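PDB 3O8S: ADP-ribose pyrophosphatase from Streptococcus suis, which probably hydrolyses the pyrophosphate linkage of ADP-ribose or a related nucleoside diphosphate derivative, as other Nudix hydrolases do. Local coordinates for residues Gln79-Leu84 with Ala195-His200; Gly169-Ser172 with Leu176-Leu179; Gly157-Gln160 with Glu164-Ala167; Leu85-Glu88 with Leu92-Leu95. One frame throughout, in Å; residues are numbered along the deposited sequence.

Interaction 1: Gln79-Leu84 with Ala195-His200; sequences QEDKIL and ASRSEH. With EDO (1,2-ethanediol), chain B; EDO (1,2-ethanediol), chain E.
Asp81 and Ser196 mark the closest backbone approach, their CA atoms 8.0 Å apart, where the type I' turn from Gln79 to Lys82 faces the last turn of the helix 186-197. A salt bridge between Asp81 and Arg197 spans the gap. Asp81 points at the helix, whereas Arg197 leaves its backbone obliquely and brings its end nearest to the turn on an extended chain. The guanidinium grips one oxygen side-on: Arg197 NE lies 3.2 Å and Arg197 NH2 3.1 Å from Asp81 OD2. Both donors reach that oxygen from the same face of the carboxylate, well above its plane, although the oxygen itself lies in the guanidinium plane. The two flat groups therefore stand almost perpendicular, 84° apart, and both hydrogen bonds are bent, with N-H...O angles near 150°. Ser196 OG comes no nearer than 4.3 Å to Asp81 OD1 and is hydrogen-bonded instead to Leu193 O. Beyond the helix end, an ethanediol accepts hydrogen bonds from Glu199 N and His200 N, and the His200 ring stacks on His200 of the second subunit. The salt bridge thus ties the hairpin turn between strands 70-79 and 82-87 to the C-terminal end of helix 186-197, at the surface.

Interaction 2: Gly169-Ser172 with Leu176-Leu179; sequences GFFS and LPPL
Pro177 sets its CG over the face of the Phe171 ring, 3.6 Å from the ring centroid and only 9° off the ring normal, a CH-pi contact. The phenyl group is set for this by its first torsion, which places CG opposite the carbonyl carbon (chi1 -64°), and by a chi2 of 90° that turns the ring broadside to the proline. Pro177 CD lies over the same face, 3.6 Å from Phe171 CD2, so two methylenes of the pyrrolidine rest on the ring. Leu176 behaves differently: its CB points away from the strand, yet the branch carrying CD2 bends back to lie 4.4 Å from Phe171 CB and 3.7 Å from Ser172 O. Here the CA atoms of Phe171 and Leu176 approach to 5.9 Å, but Ser172 O and Leu176 N, 3.5 Å apart, are poorly aligned and form no hydrogen bond. Trp93 meets the Phe171 ring edge-to-face, and Leu176 also packs on Leu189 of the helix 186-197. A proline set over an aromatic face in this way is a classic CH-pi pairing; here it joins the loop leading to that helix to strand 167-171 of the Nudix domain.

Interaction 3: Gly157-Gln160 with Glu164-Ala167; sequences GEFQ and ETVA. With EDO (1,2-ethanediol), chain D.
Phe159 reaches across to the chain at Thr165-Ala167 with the far end of its ring, and nearly the whole contact is made by that one side chain. Its CG lies trans to the backbone N (chi1 -176°), which carries the phenyl group away from its own chain and towards the other segment. Three neighbours then meet the ring in three different ways. Thr165 OG1 sits at its edge, near the ring plane, 3.3 Å from Phe159 CE1. Ala167 approaches from above: its CA stands 3.7 Å over one face, displaced towards the rim, and its N is 3.4 Å from Phe159 CZ. The carbonyl carbon of Val166 comes obliquely to the CZ corner, also 3.4 Å from Phe159 CZ. This end of the ring thus meets a backbone peptide rather than the side chains of Val166 and Ala167, whose CB atoms both point away from it. The Thr165 side chain crosses that of Phe159 obliquely, and its hydroxyl is hydrogen-bonded to Glu117 O. Asn162, in the intervening loop, accepts from the backbone N of Glu164 and of Thr165 through its OD1, while Val166 and Ala167 pair by backbone hydrogen bonds with Gln87 of strand 82-87. At the other end, an ethanediol hydroxyl donates to Gly157 O over 3.1 Å. Across the segments the contact is one of van der Waals packing without direct hydrogen bonds: a partly exposed aromatic ring shields the Val166-Ala167 peptide, while the polar groups beside it find their partners elsewhere in the domain.

Interaction 4: Leu85-Glu88 with Leu92-Leu95; sequences LVQE and LWSL. With EDO (1,2-ethanediol), chain F.
Gln87 lays its aliphatic stem over the indole of Trp93, and this is the tightly packed half of an antiparallel hairpin. Gln87 CB stands 3.5 Å from the centroid of the six-membered ring, 6° off its normal, a CH-pi contact; with CG trans to the backbone N (chi1 -166°) and the chain extended, CG and the amide continue across the same indole. The amide plane is tilted 29° from the ring, and its NE2 makes a weak hydrogen bond to Gly91 O. Leu85 packs beside the indole, its CB 3.8 Å from Trp93 CE3, and its CD2 meets Leu95 CD2 at 3.9 Å. Val86 and Ser94 form a hydrogen-bonded pair: Val86 N donates to Ser94 O over 2.7 Å, and Ser94 N returns a bond to Val86 O. The contact loosens towards the turn, where Glu88 N still bonds to Leu92 O (3.0 Å) but the partly exposed Leu92 side chain points away. Beside the mixed face of Val86 and Ser94 an ethanediol is bound: Ser94 OG is hydrogen-bonded to its O2 (2.6 Å), either hydroxyl being a possible donor. One face is thus mainly aromatic and aliphatic, while the other borders a charged surround of Arg74 and the Glu88-Lys183 salt bridge.

How the interactions relate
Strand 82-87 runs through the set: interactions 1 and 4 both use it, while strand 167-171 of interaction 2 pairs with it and the end of interaction 3 bonds to it. Interaction 4 is the most buried and has by far the largest interface, combining main-chain bonds with aromatic packing. Interactions 1 and 2 are surface contacts of opposite chemistry, one a salt bridge and the other apolar; interaction 3, partly buried, is aromatic packing on a peptide. Interactions 2 and 4, and likewise 3 and 4, are joined by probable backbone hydrogen bonds. Interactions 1 and 3 do not touch, their nearest atoms about 7 Å apart.

Interaction 1: Gln79-Leu84 with Ala195-His200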
loop_
_atom_site.group_PDB
_atom_site.type_symbol
_atom_site.label_atom_id
_atom_site.label_comp_id
_atom_site.label_asym_id
_atom_site.label_seq_id
_atom_site.Cartn_x
_atom_site.Cartn_y
_atom_site.Cartn_z
ATOM N N GLN A 79 -4.749 22.217 4.470
ATOM C CA GLN A 79 -4.976 23.357 5.358
ATOM C C GLN A 79 -6.169 24.098 4.760
ATOM O O GLN A 79 -6.099 24.484 3.594
ATOM C CB GLN A 79 -3.709 24.246 5.512
ATOM C CG GLN A 79 -2.597 23.604 6.388
ATOM C CD GLN A 79 -2.979 23.401 7.853
ATOM O OE1 GLN A 79 -3.089 24.349 8.629
ATOM N NE2 GLN A 79 -3.168 22.158 8.276
ATOM N N GLU A 80 -7.300 24.163 5.485
ATOM C CA GLU A 80 -8.566 24.763 5.010
ATOM C C GLU A 80 -9.060 24.077 3.711
ATOM O O GLU A 80 -9.576 24.752 2.815
ATOM C CB GLU A 80 -8.420 26.280 4.782
ATOM C CG GLU A 80 -8.756 27.128 5.993
ATOM C CD GLU A 80 -7.669 27.252 7.039
ATOM O OE1 GLU A 80 -6.472 27.305 6.673
ATOM O OE2 GLU A 80 -8.026 27.353 8.234
ATOM N N ASP A 81 -8.858 22.743 3.609
ATOM C CA ASP A 81 -9.217 21.893 2.474
ATOM C C ASP A 81 -8.445 22.286 1.174
ATOM O O ASP A 81 -8.829 21.858 0.087
ATOM C CB ASP A 81 -10.747 21.867 2.250
ATOM C CG ASP A 81 -11.544 21.088 3.295
ATOM O OD1 ASP A 81 -10.963 20.189 3.947
ATOM O OD2 ASP A 81 -12.757 21.331 3.414
ATOM N N LYS A 82 -7.348 23.078 1.299
ATOM C CA LYS A 82 -6.435 23.420 0.204
ATOM C C LYS A 82 -5.259 22.435 0.269
ATOM O O LYS A 82 -4.787 22.143 1.371
ATOM C CB LYS A 82 -5.952 24.872 0.286
ATOM C CG LYS A 82 -7.005 25.911 -0.035
ATOM C CD LYS A 82 -6.400 27.307 0.073
ATOM C CE LYS A 82 -7.376 28.403 -0.276
ATOM N NZ LYS A 82 -6.675 29.687 -0.552
ATOM N N ILE A 83 -4.788 21.910 -0.891
ATOM C CA ILE A 83 -3.724 20.897 -0.867
ATOM C C ILE A 83 -2.316 21.506 -1.036
ATOM O O ILE A 83 -2.144 22.446 -1.810
ATOM C CB ILE A 83 -4.001 19.787 -1.926
ATOM C CG1 ILE A 83 -3.204 18.490 -1.591
ATOM C CG2 ILE A 83 -3.777 20.306 -3.410
ATOM C CD1 ILE A 83 -3.776 17.202 -2.202
ATOM N N LEU A 84 -1.297 20.937 -0.345
ATOM C CA LEU A 84 0.072 21.426 -0.537
ATOM C C LEU A 84 0.712 20.818 -1.815
ATOM O O LEU A 84 0.784 19.588 -1.975
ATOM C CB LEU A 84 0.996 21.192 0.674
ATOM C CG LEU A 84 2.429 21.696 0.392
ATOM C CD1 LEU A 84 2.706 23.087 0.935
ATOM C CD2 LEU A 84 3.458 20.664 0.700
ATOM N N ALA A 195 -10.471 11.744 1.275
ATOM C CA ALA A 195 -9.861 11.012 2.399
ATOM C C ALA A 195 -9.638 11.931 3.616
ATOM O O ALA A 195 -9.933 11.522 4.747
ATOM C CB ALA A 195 -8.542 10.386 1.978
ATOM N N SER A 196 -9.187 13.182 3.390
ATOM C CA SER A 196 -8.992 14.114 4.507
ATOM C C SER A 196 -10.302 14.507 5.190
ATOM O O SER A 196 -10.261 14.885 6.365
ATOM C CB SER A 196 -8.266 15.385 4.061
ATOM O OG SER A 196 -9.146 16.289 3.426
ATOM N N ARG A 197 -11.441 14.478 4.447
ATOM C CA ARG A 197 -12.759 14.846 4.968
ATOM C C ARG A 197 -13.531 13.660 5.584
ATOM O O ARG A 197 -14.595 13.865 6.160
ATOM C CB ARG A 197 -13.620 15.469 3.851
ATOM C CG ARG A 197 -13.234 16.906 3.473
ATOM C CD ARG A 197 -13.938 17.322 2.196
ATOM N NE ARG A 197 -13.826 18.762 1.925
ATOM C CZ ARG A 197 -14.145 19.338 0.763
ATOM N NH1 ARG A 197 -14.596 18.605 -0.250
ATOM N NH2 ARG A 197 -14.006 20.650 0.604
ATOM N N SER A 198 -13.029 12.439 5.452
ATOM C CA SER A 198 -13.767 11.258 5.884
ATOM C C SER A 198 -13.286 10.700 7.213
ATOM O O SER A 198 -12.086 10.467 7.380
ATOM C CB SER A 198 -13.668 10.174 4.807
ATOM O OG SER A 198 -14.059 10.641 3.526
ATOM N N GLU A 199 -14.210 10.464 8.151
ATOM C CA GLU A 199 -13.863 9.830 9.421
ATOM C C GLU A 199 -13.378 8.392 9.131
ATOM O O GLU A 199 -12.309 7.988 9.590
ATOM C CB GLU A 199 -15.055 9.835 10.382
ATOM C CG GLU A 199 -14.758 9.109 11.672
ATOM C CD GLU A 199 -15.919 9.090 12.624
ATOM O OE1 GLU A 199 -16.845 8.281 12.416
ATOM O OE2 GLU A 199 -15.923 9.915 13.561
ATOM N N HIS A 200 -14.122 7.675 8.285
ATOM C CA HIS A 200 -13.753 6.337 7.850
ATOM C C HIS A 200 -13.282 6.358 6.411
ATOM O O HIS A 200 -13.852 7.056 5.590
ATOM C CB HIS A 200 -14.928 5.377 8.002
ATOM C CG HIS A 200 -15.440 5.332 9.394
ATOM N ND1 HIS A 200 -14.670 4.833 10.423
ATOM C CD2 HIS A 200 -16.632 5.731 9.890
ATOM C CE1 HIS A 200 -15.421 4.930 11.510
ATOM N NE2 HIS A 200 -16.619 5.437 11.230
HETATM C C1 EDO B . -17.069 9.263 6.099
HETATM O O1 EDO B . -16.687 8.353 7.149
HETATM C C2 EDO B . -17.729 10.559 6.616
HETATM O O2 EDO B . -16.890 11.334 7.504
HETATM C C1 EDO E . -11.656 2.567 11.126
HETATM O O1 EDO E . -12.354 3.354 10.154
HETATM C C2 EDO E . -12.301 2.798 12.486
HETATM O O2 EDO E . -12.286 4.206 12.739
#

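Interaction 2: Gly169-Ser172 with Leu176-Leu179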
loop_
_atom_site.group_PDB
_atom_site.type_symbol
_atom_site.label_atom_id
_atom_site.label_comp_id
_atom_site.label_asym_id
_atom_site.label_seq_id
_atom_site.Cartn_x
_atom_site.Cartn_y
_atom_site.Cartn_z
ATOM N N GLY A 169 3.005 25.798 -2.119
ATOM C CA GLY A 169 1.823 26.580 -1.803
ATOM C C GLY A 169 0.616 25.718 -1.539
ATOM O O GLY A 169 0.614 24.532 -1.876
ATOM N N PHE A 170 -0.409 26.305 -0.910
ATOM C CA PHE A 170 -1.675 25.621 -0.678
ATOM C C PHE A 170 -2.624 26.058 -1.767
ATOM O O PHE A 170 -2.805 27.261 -2.002
ATOM C CB PHE A 170 -2.226 25.878 0.722
ATOM C CG PHE A 170 -1.476 25.098 1.770
ATOM C CD1 PHE A 170 -1.806 23.771 2.044
ATOM C CD2 PHE A 170 -0.444 25.691 2.496
ATOM C CE1 PHE A 170 -1.112 23.050 3.012
ATOM C CE2 PHE A 170 0.240 24.968 3.477
ATOM C CZ PHE A 170 -0.103 23.654 3.734
ATOM N N PHE A 171 -3.163 25.080 -2.486
ATOM C CA PHE A 171 -4.020 25.363 -3.626
ATOM C C PHE A 171 -5.380 24.740 -3.461
ATOM O O PHE A 171 -5.488 23.599 -3.033
ATOM C CB PHE A 171 -3.367 24.854 -4.931
ATOM C CG PHE A 171 -2.073 25.542 -5.279
ATOM C CD1 PHE A 171 -0.858 25.051 -4.813
ATOM C CD2 PHE A 171 -2.063 26.672 -6.092
ATOM C CE1 PHE A 171 0.339 25.689 -5.135
ATOM C CE2 PHE A 171 -0.860 27.305 -6.425
ATOM C CZ PHE A 171 0.335 26.807 -5.948
ATOM N N SER A 172 -6.411 25.501 -3.833
ATOM C CA SER A 172 -7.800 25.067 -3.850
ATOM C C SER A 172 -7.977 24.079 -5.016
ATOM O O SER A 172 -7.383 24.280 -6.087
ATOM C CB SER A 172 -8.715 26.285 -3.990
ATOM O OG SER A 172 -10.070 25.938 -4.221
ATOM N N LEU A 176 -6.402 24.834 -9.365
ATOM C CA LEU A 176 -5.112 24.154 -9.297
ATOM C C LEU A 176 -4.076 24.776 -10.266
ATOM O O LEU A 176 -4.445 25.275 -11.340
ATOM C CB LEU A 176 -5.290 22.655 -9.601
ATOM C CG LEU A 176 -5.989 21.809 -8.524
ATOM C CD1 LEU A 176 -6.465 20.474 -9.093
ATOM C CD2 LEU A 176 -5.100 21.607 -7.302
ATOM N N PRO A 177 -2.769 24.728 -9.908
ATOM C CA PRO A 177 -1.738 25.236 -10.828
ATOM C C PRO A 177 -1.403 24.152 -11.880
ATOM O O PRO A 177 -1.983 23.057 -11.770
ATOM C CB PRO A 177 -0.572 25.545 -9.885
ATOM C CG PRO A 177 -0.711 24.541 -8.787
ATOM C CD PRO A 177 -2.164 24.158 -8.684
ATOM N N PRO A 178 -0.524 24.368 -12.902
ATOM C CA PRO A 178 -0.263 23.270 -13.868
ATOM C C PRO A 178 0.381 22.072 -13.171
ATOM O O PRO A 178 1.334 22.237 -12.412
ATOM C CB PRO A 178 0.650 23.899 -14.935
ATOM C CG PRO A 178 1.125 25.180 -14.369
ATOM C CD PRO A 178 0.243 25.589 -13.228
ATOM N N LEU A 179 -0.179 20.880 -13.383
ATOM C CA LEU A 179 0.252 19.674 -12.688
ATOM C C LEU A 179 1.140 18.757 -13.498
ATOM O O LEU A 179 0.973 18.632 -14.703
ATOM C CB LEU A 179 -0.974 18.848 -12.245
ATOM C CG LEU A 179 -1.895 19.392 -11.142
ATOM C CD1 LEU A 179 -3.151 18.525 -11.052
ATOM C CD2 LEU A 179 -1.203 19.387 -9.771
#

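Interaction 3: Gly157-Gln160 with Glu164-Ala167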
loop_
_atom_site.group_PDB
_atom_site.type_symbol
_atom_site.label_atom_id
_atom_site.label_comp_id
_atom_site.label_asym_id
_atom_site.label_seq_id
_atom_site.Cartn_x
_atom_site.Cartn_y
_atom_site.Cartn_z
ATOM N N GLY A 157 6.509 24.250 9.921
ATOM C CA GLY A 157 7.639 24.486 9.025
ATOM C C GLY A 157 7.330 25.517 7.976
ATOM O O GLY A 157 6.273 26.143 8.014
ATOM N N GLU A 158 8.238 25.688 7.031
ATOM C CA GLU A 158 8.120 26.667 5.948
ATOM C C GLU A 158 9.030 26.279 4.804
ATOM O O GLU A 158 10.034 25.605 5.030
ATOM C CB GLU A 158 8.441 28.107 6.439
ATOM C CG GLU A 158 9.817 28.305 7.045
ATOM C CD GLU A 158 10.209 29.766 7.181
ATOM O OE1 GLU A 158 9.660 30.451 8.074
ATOM O OE2 GLU A 158 11.063 30.229 6.390
ATOM N N PHE A 159 8.698 26.712 3.583
ATOM C CA PHE A 159 9.510 26.387 2.402
ATOM C C PHE A 159 10.935 26.941 2.550
ATOM O O PHE A 159 11.117 28.056 3.057
ATOM C CB PHE A 159 8.854 26.873 1.097
ATOM C CG PHE A 159 9.637 26.467 -0.130
ATOM C CD1 PHE A 159 9.568 25.166 -0.620
ATOM C CD2 PHE A 159 10.486 27.370 -0.763
ATOM C CE1 PHE A 159 10.323 24.782 -1.731
ATOM C CE2 PHE A 159 11.250 26.981 -1.869
ATOM C CZ PHE A 159 11.164 25.690 -2.341
ATOM N N GLN A 160 11.938 26.122 2.165
ATOM C CA GLN A 160 13.364 26.474 2.233
ATOM C C GLN A 160 14.109 26.105 0.914
ATOM O O GLN A 160 13.743 25.120 0.271
ATOM C CB GLN A 160 14.040 25.779 3.435
ATOM C CG GLN A 160 13.562 26.261 4.815
ATOM C CD GLN A 160 14.436 27.320 5.450
ATOM O OE1 GLN A 160 15.145 28.084 4.782
ATOM N NE2 GLN A 160 14.374 27.409 6.771
ATOM N N GLU A 164 15.724 19.950 -5.127
ATOM C CA GLU A 164 14.611 19.230 -5.743
ATOM C C GLU A 164 13.473 20.137 -6.226
ATOM O O GLU A 164 12.908 19.872 -7.287
ATOM C CB GLU A 164 14.040 18.186 -4.765
ATOM C CG GLU A 164 14.901 16.936 -4.644
ATOM C CD GLU A 164 14.881 16.257 -3.288
ATOM O OE1 GLU A 164 13.820 15.713 -2.908
ATOM O OE2 GLU A 164 15.942 16.230 -2.623
ATOM N N THR A 165 13.075 21.142 -5.422
ATOM C CA THR A 165 11.927 22.006 -5.731
ATOM C C THR A 165 12.304 23.466 -5.598
ATOM O O THR A 165 13.336 23.783 -4.995
ATOM C CB THR A 165 10.713 21.651 -4.836
ATOM O OG1 THR A 165 10.984 22.005 -3.478
ATOM C CG2 THR A 165 10.301 20.204 -4.960
ATOM N N VAL A 166 11.463 24.362 -6.160
ATOM C CA VAL A 166 11.768 25.804 -6.229
ATOM C C VAL A 166 10.689 26.689 -5.556
ATOM O O VAL A 166 10.953 27.860 -5.297
ATOM C CB VAL A 166 12.041 26.245 -7.706
ATOM C CG1 VAL A 166 13.337 25.628 -8.224
ATOM C CG2 VAL A 166 10.877 25.896 -8.642
ATOM N N ALA A 167 9.502 26.117 -5.247
ATOM C CA ALA A 167 8.375 26.789 -4.572
ATOM C C ALA A 167 7.366 25.763 -4.051
ATOM O O ALA A 167 7.439 24.579 -4.393
ATOM C CB ALA A 167 7.686 27.768 -5.520
HETATM C C1 EDO D . 2.159 26.496 7.597
HETATM O O1 EDO D . 3.423 26.460 6.929
HETATM C C2 EDO D . 1.040 26.716 6.584
HETATM O O2 EDO D . -0.243 26.669 7.229
#

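Interaction 4: Leu85-Glu88 with Leu92-Leu95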
loop_
_atom_site.group_PDB
_atom_site.type_symbol
_atom_site.label_atom_id
_atom_site.label_comp_id
_atom_site.label_asym_id
_atom_site.label_seq_id
_atom_site.Cartn_x
_atom_site.Cartn_y
_atom_site.Cartn_z
ATOM N N LEU A 85 1.217 21.690 -2.687
ATOM C CA LEU A 85 1.908 21.295 -3.924
ATOM C C LEU A 85 3.269 21.949 -3.969
ATOM O O LEU A 85 3.438 23.055 -3.451
ATOM C CB LEU A 85 1.099 21.642 -5.197
ATOM C CG LEU A 85 -0.291 20.992 -5.315
ATOM C CD1 LEU A 85 -1.117 21.671 -6.353
ATOM C CD2 LEU A 85 -0.217 19.488 -5.550
ATOM N N VAL A 86 4.247 21.242 -4.548
ATOM C CA VAL A 86 5.614 21.722 -4.714
ATOM C C VAL A 86 5.895 21.862 -6.205
ATOM O O VAL A 86 5.428 21.045 -7.013
ATOM C CB VAL A 86 6.684 20.873 -3.976
ATOM C CG1 VAL A 86 6.592 21.075 -2.462
ATOM C CG2 VAL A 86 6.599 19.387 -4.337
ATOM N N GLN A 87 6.620 22.920 -6.573
ATOM C CA GLN A 87 6.945 23.206 -7.966
ATOM C C GLN A 87 8.369 22.785 -8.284
ATOM O O GLN A 87 9.288 23.068 -7.508
ATOM C CB GLN A 87 6.762 24.700 -8.255
ATOM C CG GLN A 87 6.752 25.051 -9.739
ATOM C CD GLN A 87 6.738 26.537 -9.972
ATOM O OE1 GLN A 87 7.328 27.311 -9.218
ATOM N NE2 GLN A 87 6.064 26.962 -11.027
ATOM N N GLU A 88 8.550 22.158 -9.466
ATOM C CA GLU A 88 9.841 21.699 -9.957
ATOM C C GLU A 88 10.391 22.650 -11.027
ATOM O O GLU A 88 9.653 23.519 -11.496
ATOM C CB GLU A 88 9.711 20.272 -10.496
ATOM C CG GLU A 88 9.673 19.236 -9.395
ATOM C CD GLU A 88 9.402 17.836 -9.897
ATOM O OE1 GLU A 88 8.247 17.560 -10.293
ATOM O OE2 GLU A 88 10.339 17.005 -9.869
ATOM N N LEU A 92 6.061 22.679 -13.318
ATOM C CA LEU A 92 4.897 21.849 -12.989
ATOM C C LEU A 92 4.833 21.585 -11.488
ATOM O O LEU A 92 5.860 21.617 -10.797
ATOM C CB LEU A 92 4.864 20.526 -13.772
ATOM C CG LEU A 92 4.798 20.641 -15.314
ATOM C CD1 LEU A 92 4.959 19.281 -15.937
ATOM C CD2 LEU A 92 3.485 21.278 -15.789
ATOM N N TRP A 93 3.612 21.347 -10.995
ATOM C CA TRP A 93 3.328 21.168 -9.580
ATOM C C TRP A 93 2.925 19.754 -9.236
ATOM O O TRP A 93 2.232 19.064 -10.004
ATOM C CB TRP A 93 2.246 22.150 -9.137
ATOM C CG TRP A 93 2.665 23.590 -9.287
ATOM C CD1 TRP A 93 2.745 24.303 -10.450
ATOM C CD2 TRP A 93 3.084 24.476 -8.242
ATOM N NE1 TRP A 93 3.155 25.586 -10.190
ATOM C CE2 TRP A 93 3.352 25.728 -8.838
ATOM C CE3 TRP A 93 3.213 24.349 -6.847
ATOM C CZ2 TRP A 93 3.798 26.832 -8.097
ATOM C CZ3 TRP A 93 3.645 25.439 -6.112
ATOM C CH2 TRP A 93 3.938 26.665 -6.735
ATOM N N SER A 94 3.392 19.303 -8.077
ATOM C CA SER A 94 3.082 17.958 -7.649
ATOM C C SER A 94 3.071 17.854 -6.125
ATOM O O SER A 94 3.562 18.734 -5.420
ATOM C CB SER A 94 4.075 16.959 -8.255
ATOM O OG SER A 94 5.416 17.187 -7.854
ATOM N N LEU A 95 2.486 16.783 -5.630
ATOM C CA LEU A 95 2.513 16.468 -4.216
ATOM C C LEU A 95 3.944 16.128 -3.840
ATOM O O LEU A 95 4.632 15.470 -4.646
ATOM C CB LEU A 95 1.620 15.243 -3.914
ATOM C CG LEU A 95 0.132 15.339 -4.162
ATOM C CD1 LEU A 95 -0.522 13.980 -3.931
ATOM C CD2 LEU A 95 -0.484 16.381 -3.268
HETATM C C1 EDO F . 9.415 16.848 -6.410
HETATM O O1 EDO F . 10.458 15.873 -6.502
HETATM C C2 EDO F . 8.106 16.146 -6.080
HETATM O O2 EDO F . 7.460 15.729 -7.286
#